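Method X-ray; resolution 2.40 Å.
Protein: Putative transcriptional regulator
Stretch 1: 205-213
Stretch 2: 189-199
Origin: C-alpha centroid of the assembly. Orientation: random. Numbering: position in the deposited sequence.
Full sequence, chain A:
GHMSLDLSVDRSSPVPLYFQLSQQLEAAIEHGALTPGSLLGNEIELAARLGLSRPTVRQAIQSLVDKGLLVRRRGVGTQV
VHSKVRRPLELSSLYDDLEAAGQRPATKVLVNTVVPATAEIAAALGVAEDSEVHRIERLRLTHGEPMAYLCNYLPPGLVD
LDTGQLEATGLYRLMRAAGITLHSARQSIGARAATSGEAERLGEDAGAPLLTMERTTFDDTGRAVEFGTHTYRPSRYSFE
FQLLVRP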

ATOM      1  N   ASP A 205      -2.516   1.511 -21.644  1.00 90.57           N
ATOM      2  CA  ASP A 205      -2.951   2.766 -22.257  1.00 93.19           C
ATOM      3  C   ASP A 205      -2.683   3.952 -21.348  1.00 81.06           C
ATOM      4  O   ASP A 205      -2.888   3.876 -20.140  1.00 83.38           O
ATOM      5  CB  ASP A 205      -4.442   2.729 -22.582  1.00 87.97           C
ATOM      6  CG  ASP A 205      -4.835   1.497 -23.363  1.00 94.57           C
ATOM      7  OD1 ASP A 205      -3.961   0.898 -24.026  1.00101.10           O
ATOM      8  OD2 ASP A 205      -6.022   1.124 -23.311  1.00 92.42           O
ATOM      9  N   ALA A 206      -2.233   5.054 -21.937  1.00 89.68           N
ATOM     10  CA  ALA A 206      -2.043   6.285 -21.182  1.00 89.44           C
ATOM     11  C   ALA A 206      -3.338   6.654 -20.455  1.00 85.87           C
ATOM     12  O   ALA A 206      -4.405   6.728 -21.071  1.00 92.12           O
ATOM     13  CB  ALA A 206      -1.598   7.407 -22.105  1.00 90.77           C
ATOM     14  N   GLY A 207      -3.239   6.864 -19.144  1.00 77.58           N
ATOM     15  CA  GLY A 207      -4.392   7.205 -18.323  1.00 83.45           C
ATOM     16  C   GLY A 207      -4.874   6.051 -17.460  1.00 84.72           C
ATOM     17  O   GLY A 207      -5.620   6.249 -16.495  1.00 73.09           O
ATOM     18  N   ALA A 208      -4.454   4.838 -17.814  1.00 87.13           N
ATOM     19  CA  ALA A 208      -4.855   3.647 -17.078  1.00 83.04           C
ATOM     20  C   ALA A 208      -4.221   3.668 -15.697  1.00 86.00           C
ATOM     21  O   ALA A 208      -3.027   3.939 -15.561  1.00 78.11           O
ATOM     22  CB  ALA A 208      -4.462   2.382 -17.837  1.00 82.98           C
ATOM     23  N   PRO A 209      -5.026   3.387 -14.664  1.00 78.66           N
ATOM     24  CA  PRO A 209      -4.605   3.433 -13.264  1.00 72.67           C
ATOM     25  C   PRO A 209      -3.339   2.610 -13.020  1.00 78.80           C
ATOM     26  O   PRO A 209      -3.250   1.460 -13.459  1.00 62.12           O
ATOM     27  CB  PRO A 209      -5.792   2.794 -12.537  1.00 80.09           C
ATOM     28  CG  PRO A 209      -6.450   1.956 -13.593  1.00 79.53           C
ATOM     29  CD  PRO A 209      -6.388   2.850 -14.779  1.00 83.95           C
ATOM     30  N   LEU A 210      -2.367   3.198 -12.328  1.00 79.50           N
ATOM     31  CA  LEU A 210      -1.182   2.454 -11.919  1.00 69.82           C
ATOM     32  C   LEU A 210      -1.026   2.499 -10.411  1.00 55.72           C
ATOM     33  O   LEU A 210      -1.430   3.471  -9.758  1.00 61.78           O
ATOM     34  CB  LEU A 210       0.080   3.016 -12.573  1.00 68.93           C
ATOM     35  CG  LEU A 210       0.359   2.825 -14.066  1.00 82.74           C
ATOM     36  CD1 LEU A 210       1.810   3.195 -14.337  1.00100.71           C
ATOM     37  CD2 LEU A 210       0.082   1.414 -14.550  1.00 78.81           C
ATOM     38  N   LEU A 211      -0.435   1.448  -9.859  1.00 55.56           N
ATOM     39  CA  LEU A 211      -0.113   1.436  -8.443  1.00 60.81           C
ATOM     40  C   LEU A 211       1.254   2.089  -8.316  1.00 54.66           C
ATOM     41  O   LEU A 211       2.179   1.763  -9.056  1.00 52.90           O
ATOM     42  CB  LEU A 211      -0.095   0.002  -7.912  1.00 57.98           C
ATOM     43  CG  LEU A 211      -0.101  -0.286  -6.401  1.00 55.49           C
ATOM     44  CD1 LEU A 211      -1.212   0.466  -5.672  1.00 54.76           C
ATOM     45  CD2 LEU A 211      -0.236  -1.781  -6.173  1.00 51.96           C
ATOM     46  N   THR A 212       1.380   3.042  -7.411  1.00 49.38           N
ATOM     47  CA  THR A 212       2.668   3.684  -7.240  1.00 68.94           C
ATOM     48  C   THR A 212       3.214   3.498  -5.838  1.00 58.78           C
ATOM     49  O   THR A 212       2.469   3.398  -4.861  1.00 51.54           O
ATOM     50  CB  THR A 212       2.610   5.193  -7.532  1.00 54.60           C
ATOM     51  OG1 THR A 212       1.872   5.846  -6.493  1.00 55.13           O
ATOM     52  CG2 THR A 212       1.984   5.476  -8.901  1.00 55.62           C
HETATM   53  N   MSE A 213       4.532   3.465  -5.742  1.00 53.93           N
HETATM   54  CA  MSE A 213       5.147   3.545  -4.441  1.00 52.49           C
HETATM   55  C   MSE A 213       6.506   4.272  -4.441  1.00 56.91           C
HETATM   56  O   MSE A 213       7.288   4.220  -5.401  1.00 45.84           O
HETATM   57  CB  MSE A 213       5.205   2.158  -3.826  1.00 51.83           C
HETATM   58  CG  MSE A 213       6.502   1.443  -3.960  1.00 73.39           C
HETATM   59 SE   MSE A 213       7.319   1.268  -2.213  0.85 90.73          SE
HETATM   60  CE  MSE A 213       8.589  -0.154  -2.642  1.00 64.37           C
TER
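Stretch 2 189-199: IGARAATSGEA

Stretch 2 enters as a strand, residues 189 to 193, passes through Ala194 and Thr195, and turns into a helix at Ser196, with Thr195 at the N-cap position. Its strand runs antiparallel to strand 209-213 of stretch 1; the two N-to-C directions differ by 145°, and the axes approach to 4.5 Å. The register is simple: Met213 faces Ile189, Leu211 faces Ala191 and Pro209 faces Ala193 as non-hydrogen-bonded pairs, with CA atoms 4.5 to 4.7 Å apart. Between them, Thr212 with Gly190 and Leu210 with Arg192 form the hydrogen-bonded pairs, where the CA atoms stand 5.0 and 5.3 Å apart.

Each hydrogen-bonded pair closes a two-way ring. Gly190 N donates to Thr212 O at 2.9 Å and Thr212 N returns to Gly190 O at 2.7 Å; Arg192 N reaches Leu210 O at 3.0 Å, and Leu210 N reaches Arg192 O at 2.7 Å. Just past the end of strand 189-193, Ala194 pairs with the type II turn Asp205 to Ala208, which is closed by Ala208 N to Asp205 O at 3.0 Å. Ala194 N donates to Ala208 O at 3.2 Å, and Gly207 N to Ala194 O at 2.6 Å. Gly207 has a phi of 105°, where a CB would jam against the preceding carbonyl oxygen, so the turn itself calls for glycine here.

The side chains follow the alternation of the strands. On one face, Met213, a selenomethionine, places its CB 3.9 Å from Ile189 CG1, and Leu211 CD1 lies 4.2 Å from Ile189 CG2. Ala191 and Ala193 supply only methyl groups to this face.

The other face carries Leu210, Thr212 and Arg192. Leu210, with the largest covered area of any residue in the contact, sets its CG 3.5 Å from Ala194 CB and its CD1 4.1 Å from Glu198 CG, so one leucine packs against both the strand exit and the helix. Thr212 CG2 lies over one face of the Arg192 guanidinium and comes within 3.9 Å of Arg192 CB. Within stretch 2, Arg192 NH2 makes a salt bridge to Glu198 OE2 at 2.5 Å, tying the strand to the helix. Gly190 leaves its position on this face bare, although there is room for a CB.

In the first turn of the helix, Ala199 CB sits 3.5 Å from Ala206 N and 4.3 Å from Ala206 CB. The rule is paired backbones through the strands, then alanines where turn meets helix.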

ATOM      1  N   ILE A 189       2.435   4.642  -0.331  1.00 49.21           N
ATOM      2  CA  ILE A 189       1.845   3.910  -1.430  1.00 54.83           C
ATOM      3  C   ILE A 189       0.652   4.692  -1.935  1.00 53.10           C
ATOM      4  O   ILE A 189      -0.144   5.203  -1.141  1.00 44.08           O
ATOM      5  CB  ILE A 189       1.528   2.444  -1.041  1.00 47.91           C
ATOM      6  CG1 ILE A 189       2.851   1.727  -0.723  1.00 53.97           C
ATOM      7  CG2 ILE A 189       0.806   1.748  -2.178  1.00 39.77           C
ATOM      8  CD1 ILE A 189       2.737   0.417   0.018  1.00 49.85           C
ATOM      9  N   GLY A 190       0.579   4.840  -3.256  1.00 50.75           N
ATOM     10  CA  GLY A 190      -0.475   5.615  -3.893  1.00 45.58           C
ATOM     11  C   GLY A 190      -0.903   5.071  -5.246  1.00 53.08           C
ATOM     12  O   GLY A 190      -0.517   3.966  -5.653  1.00 48.36           O
ATOM     13  N   ALA A 191      -1.718   5.851  -5.948  1.00 47.05           N
ATOM     14  CA  ALA A 191      -2.224   5.444  -7.261  1.00 64.90           C
ATOM     15  C   ALA A 191      -2.287   6.655  -8.178  1.00 67.20           C
ATOM     16  O   ALA A 191      -2.636   7.753  -7.734  1.00 54.58           O
ATOM     17  CB  ALA A 191      -3.609   4.796  -7.142  1.00 41.37           C
ATOM     18  N   ARG A 192      -1.973   6.441  -9.454  1.00 65.06           N
ATOM     19  CA  ARG A 192      -1.927   7.512 -10.457  1.00 76.64           C
ATOM     20  C   ARG A 192      -2.480   7.041 -11.798  1.00 63.98           C
ATOM     21  O   ARG A 192      -2.446   5.844 -12.113  1.00 58.80           O
ATOM     22  CB  ARG A 192      -0.479   7.974 -10.693  1.00 56.55           C
ATOM     23  CG  ARG A 192      -0.055   9.202  -9.935  1.00 65.07           C
ATOM     24  CD  ARG A 192       1.059   9.919 -10.689  1.00 80.28           C
ATOM     25  NE  ARG A 192       2.338   9.209 -10.633  1.00 59.97           N
ATOM     26  CZ  ARG A 192       2.852   8.488 -11.629  1.00 91.40           C
ATOM     27  NH1 ARG A 192       4.027   7.882 -11.472  1.00 66.61           N
ATOM     28  NH2 ARG A 192       2.199   8.369 -12.782  1.00 74.79           N
ATOM     29  N   ALA A 193      -2.962   7.988 -12.599  1.00 81.15           N
ATOM     30  CA  ALA A 193      -3.144   7.727 -14.021  1.00 87.03           C
ATOM     31  C   ALA A 193      -1.769   7.780 -14.683  1.00 72.68           C
ATOM     32  O   ALA A 193      -1.007   8.719 -14.469  1.00 69.73           O
ATOM     33  CB  ALA A 193      -4.075   8.737 -14.651  1.00 72.67           C
ATOM     34  N   ALA A 194      -1.460   6.756 -15.471  1.00 84.65           N
ATOM     35  CA  ALA A 194      -0.165   6.642 -16.127  1.00 87.39           C
ATOM     36  C   ALA A 194      -0.053   7.599 -17.295  1.00 91.81           C
ATOM     37  O   ALA A 194      -0.974   7.710 -18.101  1.00 98.60           O
ATOM     38  CB  ALA A 194       0.048   5.223 -16.614  1.00 81.19           C
ATOM     39  N   THR A 195       1.080   8.283 -17.398  1.00 96.14           N
ATOM     40  CA  THR A 195       1.340   9.085 -18.584  1.00107.60           C
ATOM     41  C   THR A 195       1.932   8.198 -19.679  1.00104.56           C
ATOM     42  O   THR A 195       2.354   7.073 -19.412  1.00 98.95           O
ATOM     43  CB  THR A 195       2.233  10.307 -18.279  1.00105.17           C
ATOM     44  OG1 THR A 195       2.972  10.673 -19.453  1.00119.29           O
ATOM     45  CG2 THR A 195       3.190  10.004 -17.131  1.00 88.35           C
ATOM     46  N   SER A 196       1.939   8.706 -20.910  1.00108.56           N
ATOM     47  CA  SER A 196       2.346   7.930 -22.082  1.00101.43           C
ATOM     48  C   SER A 196       3.601   7.103 -21.851  1.00 96.28           C
ATOM     49  O   SER A 196       3.681   5.952 -22.287  1.00 83.57           O
ATOM     50  CB  SER A 196       2.550   8.846 -23.295  1.00 95.62           C
ATOM     51  OG  SER A 196       1.313   9.186 -23.894  1.00 99.88           O
ATOM     52  N   GLY A 197       4.580   7.696 -21.172  1.00 93.89           N
ATOM     53  CA  GLY A 197       5.858   7.045 -20.951  1.00 91.73           C
ATOM     54  C   GLY A 197       5.728   5.721 -20.229  1.00 93.50           C
ATOM     55  O   GLY A 197       6.050   4.673 -20.787  1.00 89.31           O
ATOM     56  N   GLU A 198       5.246   5.765 -18.990  1.00 95.26           N
ATOM     57  CA  GLU A 198       5.132   4.556 -18.178  1.00 98.35           C
ATOM     58  C   GLU A 198       4.043   3.630 -18.697  1.00 96.17           C
ATOM     59  O   GLU A 198       4.152   2.410 -18.571  1.00 88.18           O
ATOM     60  CB  GLU A 198       4.916   4.892 -16.701  1.00 95.67           C
ATOM     61  CG  GLU A 198       3.910   5.993 -16.450  1.00 97.95           C
ATOM     62  CD  GLU A 198       4.245   6.779 -15.202  1.00 97.76           C
ATOM     63  OE1 GLU A 198       5.297   6.480 -14.600  1.00 86.45           O
ATOM     64  OE2 GLU A 198       3.468   7.689 -14.830  1.00 90.58           O
ATOM     65  N   ALA A 199       3.002   4.206 -19.293  1.00 94.64           N
ATOM     66  CA  ALA A 199       1.974   3.404 -19.953  1.00 89.38           C
ATOM     67  C   ALA A 199       2.582   2.501 -21.038  1.00 95.66           C
ATOM     68  O   ALA A 199       2.267   1.312 -21.113  1.00 91.08           O
ATOM     69  CB  ALA A 199       0.884   4.297 -20.526  1.00 86.05           C
TER